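Local coordinates for UPF0255 protein frsA (Vibrio vulnificus, PDB 4I4C) that probably hydrolyses carboxylic esters and is not a cofactor-independent pyruvate decarboxylase, at residues V195-A200 with N253-I258; A277-S282 with W341-Q346; P230-S235 with A321-K326. All coordinates share one frame; numbering follows the deposited sequence.

In the fold
All three contacts lie in the alpha/beta-hydrolase part. Interaction 1 lies at the sheet, where strand 193-199 meets the residues after helix 246-254; interaction 2 holds a loop against helix 273-284; interaction 3 sets the loop after strand 223-226 against the end of helix 314-323. Centres of 1 and 2, and of 2 and 3, are about 18 Å apart, those of 1 and 3 about 21 Å. Interaction 1 closes before interaction 2 opens, whereas interaction 3 alternates with both. Ser199 OG packs 4.2 Å from Met278 CE, and Trp341 CZ2 touches Leu324 CD2. Interaction 2 thus links the other two, which do not touch; the Val232 side chain is about 8 Å from the bound hexanoic acid.

Interaction 1: V195-A200 with N253-I258; sequences VVIVSA and NELFSI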
# COMPACT_ATOMS: atom_id res chain seq x y z
N VAL A 195 -15.92 -1.12 12.52
CA VAL A 195 -14.59 -1.47 12.01
C VAL A 195 -14.47 -1.20 10.53
O VAL A 195 -15.43 -1.37 9.77
CB VAL A 195 -14.26 -2.97 12.33
CG1 VAL A 195 -15.22 -3.92 11.61
CG2 VAL A 195 -12.79 -3.30 11.99
N VAL A 196 -13.29 -0.77 10.10
CA VAL A 196 -13.02 -0.68 8.68
C VAL A 196 -11.87 -1.61 8.31
O VAL A 196 -10.84 -1.62 8.96
CB VAL A 196 -12.71 0.75 8.24
CG1 VAL A 196 -13.95 1.61 8.36
CG2 VAL A 196 -11.60 1.34 9.08
N ILE A 197 -12.07 -2.42 7.27
CA ILE A 197 -11.01 -3.24 6.74
C ILE A 197 -10.28 -2.35 5.73
O ILE A 197 -10.93 -1.68 4.93
CB ILE A 197 -11.54 -4.48 6.04
CG1 ILE A 197 -12.42 -5.29 7.00
CG2 ILE A 197 -10.37 -5.33 5.52
CD1 ILE A 197 -13.26 -6.36 6.34
N VAL A 198 -8.95 -2.32 5.80
CA VAL A 198 -8.17 -1.38 5.01
C VAL A 198 -7.04 -2.08 4.28
O VAL A 198 -6.30 -2.84 4.89
CB VAL A 198 -7.57 -0.28 5.90
CG1 VAL A 198 -6.82 0.74 5.07
CG2 VAL A 198 -8.66 0.41 6.73
N SER A 199 -6.93 -1.85 2.96
CA SER A 199 -5.77 -2.34 2.20
C SER A 199 -5.13 -1.27 1.32
O SER A 199 -5.84 -0.53 0.63
CB SER A 199 -6.17 -3.55 1.35
OG SER A 199 -6.44 -4.66 2.18
N ALA A 200 -3.80 -1.17 1.35
CA ALA A 200 -3.07 -0.29 0.43
C ALA A 200 -2.71 -1.04 -0.86
O ALA A 200 -3.23 -2.12 -1.10
CB ALA A 200 -1.82 0.27 1.10
N ASN A 253 -15.86 -12.54 6.53
CA ASN A 253 -16.61 -13.66 7.08
C ASN A 253 -16.12 -14.08 8.46
O ASN A 253 -16.86 -14.70 9.22
CB ASN A 253 -16.59 -14.85 6.13
CG ASN A 253 -17.34 -14.57 4.84
OD1 ASN A 253 -18.19 -13.69 4.78
ND2 ASN A 253 -17.01 -15.33 3.79
N GLU A 254 -14.87 -13.75 8.77
CA GLU A 254 -14.30 -14.07 10.07
C GLU A 254 -14.75 -13.10 11.18
O GLU A 254 -14.73 -13.46 12.37
CB GLU A 254 -12.77 -14.11 9.98
CG GLU A 254 -12.09 -14.54 11.27
CD GLU A 254 -12.35 -16.00 11.60
OE1 GLU A 254 -12.67 -16.76 10.67
OE2 GLU A 254 -12.22 -16.38 12.78
N LEU A 255 -15.17 -11.89 10.82
CA LEU A 255 -15.55 -10.89 11.82
C LEU A 255 -16.71 -11.33 12.73
O LEU A 255 -16.88 -10.80 13.83
CB LEU A 255 -15.87 -9.54 11.17
CG LEU A 255 -14.70 -8.84 10.46
CD1 LEU A 255 -15.15 -7.49 9.91
CD2 LEU A 255 -13.49 -8.67 11.38
N PHE A 256 -17.50 -12.30 12.27
CA PHE A 256 -18.58 -12.86 13.08
C PHE A 256 -18.05 -13.51 14.34
O PHE A 256 -18.70 -13.48 15.39
CB PHE A 256 -19.38 -13.91 12.30
CG PHE A 256 -20.15 -13.36 11.14
CD1 PHE A 256 -21.24 -12.53 11.35
CD2 PHE A 256 -19.79 -13.67 9.84
CE1 PHE A 256 -21.96 -12.02 10.28
CE2 PHE A 256 -20.50 -13.17 8.76
CZ PHE A 256 -21.59 -12.34 8.99
N SER A 257 -16.87 -14.12 14.24
CA SER A 257 -16.27 -14.84 15.36
C SER A 257 -15.40 -13.92 16.20
O SER A 257 -14.85 -14.33 17.22
CB SER A 257 -15.44 -16.01 14.84
OG SER A 257 -16.24 -16.88 14.06
N ILE A 258 -15.25 -12.68 15.75
CA ILE A 258 -14.46 -11.72 16.51
C ILE A 258 -15.39 -10.79 17.27
O ILE A 258 -16.06 -9.94 16.68
CB ILE A 258 -13.50 -10.93 15.61
CG1 ILE A 258 -12.58 -11.91 14.86
CG2 ILE A 258 -12.67 -9.95 16.43
CD1 ILE A 258 -11.69 -11.24 13.87
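Leu255, close after helix 246-254, reaches to strand 193-199, where a single methyl touches both Val195 and Ile197. The bond from CA to CB heads for the strand, but CB is still 5.7 Å from Val195 CG1. CG is closer without touching, 5.1 Å from Val195 CG1. Because chi2 is -178°, CD1 lies anti to CA and becomes the leading atom, 4.0 Å from Val195 CG1 and 4.2 Å from Ile197 CD1. The other branch, CD2, stays 5.1 Å from Val195 CG1.

This is the alpha/beta-hydrolase fold: helix 246-254 belongs to the beta-alpha-beta crossover that leaves strand 223-226, passes over strand 193-199 and returns as strand 266-271. Leu255 also packs on Leu225 and Val266 of those two flanking strands. Val196 points away from Leu255 and packs on Leu409 and Leu413 of helix 394-413, so branched apolar residues serve both faces of the strand.

A chi1 of 63° tucks Val195 CG1 in between the backbone N and C, which aims it at the leucine. Ile197 runs antiparallel to the leucine, offering the CD1 end of its long branch. The two strand-side methyls, Val195 CG1 and Ile197 CD1, are 6.1 Å apart, and they approach Leu255 CD1 from directions nearly at right angles.

Interaction 2: A277-S282 with W341-Q346; sequences AMVRLS and WSLKVQ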
# COMPACT_ATOMS: atom_id res chain seq x y z
N ALA A 277 -10.04 -3.99 -4.82
CA ALA A 277 -10.48 -5.13 -4.03
C ALA A 277 -11.69 -4.78 -3.17
O ALA A 277 -12.58 -5.62 -2.97
CB ALA A 277 -9.34 -5.65 -3.17
N MET A 278 -11.71 -3.56 -2.66
CA MET A 278 -12.81 -3.11 -1.82
C MET A 278 -14.09 -2.90 -2.64
O MET A 278 -15.18 -3.17 -2.16
CB MET A 278 -12.43 -1.81 -1.08
CG MET A 278 -11.20 -1.94 -0.18
SD MET A 278 -11.33 -3.42 0.85
CE MET A 278 -10.09 -4.44 0.08
N VAL A 279 -13.93 -2.43 -3.88
CA VAL A 279 -15.09 -2.20 -4.74
C VAL A 279 -15.67 -3.54 -5.11
O VAL A 279 -16.88 -3.76 -5.00
CB VAL A 279 -14.72 -1.51 -6.06
CG1 VAL A 279 -15.95 -1.43 -6.94
CG2 VAL A 279 -14.16 -0.14 -5.84
N ARG A 280 -14.81 -4.43 -5.55
CA ARG A 280 -15.15 -5.80 -5.81
C ARG A 280 -15.94 -6.41 -4.69
O ARG A 280 -16.98 -6.96 -4.87
CB ARG A 280 -13.90 -6.60 -6.00
CG ARG A 280 -13.94 -7.47 -7.16
CD ARG A 280 -12.93 -8.50 -7.10
NE ARG A 280 -13.08 -9.36 -8.25
CZ ARG A 280 -13.33 -10.64 -8.14
NH1 ARG A 280 -13.48 -11.40 -9.18
NH2 ARG A 280 -13.43 -11.14 -6.96
N LEU A 281 -15.41 -6.27 -3.51
CA LEU A 281 -16.07 -6.77 -2.31
C LEU A 281 -17.42 -6.08 -2.02
O LEU A 281 -18.32 -6.69 -1.43
CB LEU A 281 -15.13 -6.66 -1.10
CG LEU A 281 -15.66 -7.14 0.24
CD1 LEU A 281 -16.18 -8.57 0.13
CD2 LEU A 281 -14.57 -7.06 1.30
N SER A 282 -17.55 -4.83 -2.43
CA SER A 282 -18.74 -4.05 -2.12
C SER A 282 -19.88 -4.45 -3.04
O SER A 282 -21.04 -4.11 -2.79
CB SER A 282 -18.47 -2.55 -2.23
OG SER A 282 -17.61 -2.10 -1.19
N TRP A 341 -7.70 -7.34 -14.88
CA TRP A 341 -7.83 -6.79 -13.53
C TRP A 341 -8.80 -5.62 -13.46
O TRP A 341 -9.20 -5.21 -12.37
CB TRP A 341 -6.47 -6.33 -12.98
CG TRP A 341 -5.51 -7.44 -12.71
CD1 TRP A 341 -5.77 -8.78 -12.68
CD2 TRP A 341 -4.12 -7.29 -12.41
NE1 TRP A 341 -4.63 -9.48 -12.39
CE2 TRP A 341 -3.60 -8.59 -12.22
CE3 TRP A 341 -3.27 -6.19 -12.29
CZ2 TRP A 341 -2.26 -8.81 -11.92
CZ3 TRP A 341 -1.94 -6.42 -11.99
CH2 TRP A 341 -1.45 -7.72 -11.81
N SER A 342 -9.15 -5.08 -14.62
CA SER A 342 -10.18 -4.06 -14.72
C SER A 342 -11.52 -4.58 -14.20
O SER A 342 -11.94 -5.67 -14.56
CB SER A 342 -10.34 -3.60 -16.17
OG SER A 342 -11.63 -3.06 -16.42
N LEU A 343 -12.19 -3.78 -13.38
CA LEU A 343 -13.47 -4.14 -12.79
C LEU A 343 -14.60 -3.98 -13.81
O LEU A 343 -15.71 -4.45 -13.59
CB LEU A 343 -13.76 -3.30 -11.55
CG LEU A 343 -12.91 -3.55 -10.30
CD1 LEU A 343 -13.33 -2.59 -9.19
CD2 LEU A 343 -13.05 -4.98 -9.84
N LYS A 344 -14.31 -3.30 -14.91
CA LYS A 344 -15.21 -3.22 -16.04
C LYS A 344 -15.06 -4.50 -16.87
O LYS A 344 -16.06 -5.13 -17.23
CB LYS A 344 -14.88 -1.99 -16.90
CG LYS A 344 -15.92 -1.66 -17.95
CD LYS A 344 -15.33 -0.73 -19.00
CE LYS A 344 -16.27 0.42 -19.31
NZ LYS A 344 -17.57 -0.06 -19.82
N VAL A 345 -13.82 -4.89 -17.16
CA VAL A 345 -13.55 -6.14 -17.86
C VAL A 345 -14.09 -7.37 -17.12
O VAL A 345 -14.51 -8.35 -17.74
CB VAL A 345 -12.06 -6.27 -18.21
CG1 VAL A 345 -11.76 -7.62 -18.85
CG2 VAL A 345 -11.65 -5.14 -19.13
N GLN A 346 -14.13 -7.29 -15.80
CA GLN A 346 -14.68 -8.37 -14.99
C GLN A 346 -16.22 -8.36 -14.88
O GLN A 346 -16.82 -9.35 -14.46
CB GLN A 346 -14.05 -8.37 -13.60
CG GLN A 346 -12.54 -8.51 -13.63
CD GLN A 346 -11.96 -8.64 -12.24
OE1 GLN A 346 -12.69 -8.92 -11.29
NE2 GLN A 346 -10.65 -8.44 -12.11
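Arg280 and Gln346 meet through one amide oxygen, while beside them Leu343 presses on Val279. Helix 273-284 follows strand 266-271 of the alpha/beta-hydrolase sheet, and the 341-346 loop, between helix 331-337 and strand 358-363, lies against it.

Arg280 NE donates to Gln346 OE1 over 3.1 Å with an N-H...O angle of 158°. The oxygen sits at the edge of the guanidinium, in its plane, and the donor lies in the carbonyl plane, although the two flat groups are turned 70° apart. Arg280 NH1 adds a weak bond to Gln346 OE1 at 3.4 Å. The third nitrogen, NH2, turns elsewhere: it forms a salt bridge with Asp243 and a hydrogen bond to Ser245 OG. Gln346 NE2 donates to the backbone O of Ala340, so both ends of the amide are used and its flip is fixed. A glutamine suits this place because it accepts from the arginine and donates to its own loop.

The aliphatic part of Arg280, extended from CG to NE (chi2 -163°), also packs: its CG lies 3.8 Å from Leu343 CD2. The other methyl, Leu343 CD1, is 3.6 Å from Val279 CB and equally close to Val279 CG1.

Within the loop, Ser342 OG is engaged by His300 ND1 and also forms an ST motif with the nitrogen three residues on. Val345 N bonds almost straight to Ser342 OG at 2.9 Å, and Lys344 N adds a weak bond to the same oxygen.

Interaction 3: P230-S235 with A321-K326; sequences PSVGYS and ASRLGK
Ser231 lies over the start of the Arg323 side chain, its OG 3.3 Å from Arg323 CB and 3.4 Å from Arg323 CD. On the backbone side, Ser231 CB comes within 3.3 Å of Arg323 O, so the serine sits alongside the root of the arginine. The small residue allows this close approach of the two backbones, 5.2 Å from Ser231 CA to Arg323 CA. The hydroxyl also lies very near Pro230 O, at a separation too short to be trusted.

Arg323 bends at chi2 (-61°), which carries CD past Ser231 and on towards Val232. There Val232 CG2 meets Arg323 NE at 3.7 Å, approaching the guanidinium obliquely; the beta-branched valine supplies a compact apolar surface to the arginine. The polar end is satisfied elsewhere: NH2 donates to the carbonyls of Leu202 and Pro138, and NH1 to that of His139. An arginine suits this buried place, having enough N-H groups to gather several backbone oxygens.

Helix 314-323 stops just here in a Schellman motif, where Gly325 adopts positive phi and Lys326 N bonds back to Ala321 O at 2.8 Å. Val232 packs on Leu202, a residue of the hexanoic acid pocket. The 230-235 loop follows strand 223-226 and rests through Pro230 on helix 246-254, so the contact clasps the end of helix 314-323 to the connection between that strand and helix.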
# COMPACT_ATOMS: atom_id res chain seq x y z
N PRO A 230 -3.42 -10.15 -1.95
CA PRO A 230 -2.67 -11.35 -2.35
C PRO A 230 -1.36 -11.01 -3.07
O PRO A 230 -1.39 -10.13 -3.93
CB PRO A 230 -3.64 -12.07 -3.30
CG PRO A 230 -4.99 -11.62 -2.87
CD PRO A 230 -4.83 -10.21 -2.36
N SER A 231 -0.26 -11.69 -2.70
CA SER A 231 1.11 -11.54 -3.25
C SER A 231 1.93 -10.48 -2.52
O SER A 231 3.14 -10.35 -2.73
CB SER A 231 1.12 -11.24 -4.76
OG SER A 231 0.71 -9.91 -5.01
N VAL A 232 1.25 -9.71 -1.67
CA VAL A 232 1.86 -8.61 -0.93
C VAL A 232 2.06 -8.96 0.55
O VAL A 232 1.14 -9.48 1.19
CB VAL A 232 0.96 -7.35 -0.99
CG1 VAL A 232 1.51 -6.25 -0.09
CG2 VAL A 232 0.81 -6.86 -2.42
N GLY A 233 3.25 -8.67 1.07
CA GLY A 233 3.57 -8.80 2.49
C GLY A 233 3.27 -10.14 3.12
O GLY A 233 3.72 -11.18 2.63
N TYR A 234 2.50 -10.12 4.20
CA TYR A 234 2.03 -11.33 4.88
C TYR A 234 1.18 -12.24 3.99
O TYR A 234 0.95 -13.40 4.33
CB TYR A 234 1.19 -10.97 6.11
CG TYR A 234 1.97 -10.60 7.35
CD1 TYR A 234 2.55 -11.59 8.14
CD2 TYR A 234 2.08 -9.28 7.76
CE1 TYR A 234 3.26 -11.26 9.31
CE2 TYR A 234 2.78 -8.94 8.91
CZ TYR A 234 3.36 -9.93 9.68
OH TYR A 234 4.04 -9.58 10.82
N SER A 235 0.68 -11.69 2.89
CA SER A 235 -0.12 -12.47 1.96
C SER A 235 0.68 -12.88 0.73
O SER A 235 0.11 -13.25 -0.29
CB SER A 235 -1.37 -11.69 1.54
OG SER A 235 -2.07 -11.27 2.69
N ALA A 321 5.97 -7.79 -12.06
CA ALA A 321 6.64 -9.07 -12.26
C ALA A 321 6.79 -9.84 -10.95
O ALA A 321 6.63 -11.05 -10.92
CB ALA A 321 8.01 -8.85 -12.90
N SER A 322 7.13 -9.13 -9.88
CA SER A 322 7.29 -9.77 -8.58
C SER A 322 5.96 -10.33 -8.05
O SER A 322 5.87 -11.51 -7.69
CB SER A 322 7.91 -8.78 -7.59
OG SER A 322 8.52 -9.44 -6.50
N ARG A 323 4.94 -9.48 -8.00
CA ARG A 323 3.66 -9.88 -7.44
C ARG A 323 3.07 -11.03 -8.24
O ARG A 323 2.40 -11.90 -7.69
CB ARG A 323 2.67 -8.71 -7.41
CG ARG A 323 3.13 -7.50 -6.61
CD ARG A 323 3.38 -7.81 -5.14
NE ARG A 323 3.91 -6.62 -4.49
CZ ARG A 323 5.22 -6.37 -4.35
NH1 ARG A 323 6.11 -7.26 -4.76
NH2 ARG A 323 5.63 -5.25 -3.78
N LEU A 324 3.33 -11.04 -9.54
CA LEU A 324 2.82 -12.10 -10.41
C LEU A 324 3.69 -13.34 -10.41
O LEU A 324 3.40 -14.32 -11.11
CB LEU A 324 2.60 -11.57 -11.82
CG LEU A 324 1.49 -10.53 -11.89
CD1 LEU A 324 1.37 -9.94 -13.28
CD2 LEU A 324 0.17 -11.15 -11.45
N GLY A 325 4.77 -13.30 -9.64
CA GLY A 325 5.71 -14.40 -9.53
C GLY A 325 6.40 -14.77 -10.83
O GLY A 325 6.74 -15.94 -11.05
N LYS A 326 6.63 -13.78 -11.68
CA LYS A 326 7.30 -14.05 -12.95
C LYS A 326 8.81 -14.23 -12.73
O LYS A 326 9.43 -13.51 -11.96
CB LYS A 326 7.00 -12.95 -13.97
CG LYS A 326 5.51 -12.77 -14.22
CD LYS A 326 5.21 -12.27 -15.61
CE LYS A 326 3.81 -12.70 -16.04
NZ LYS A 326 3.50 -12.29 -17.45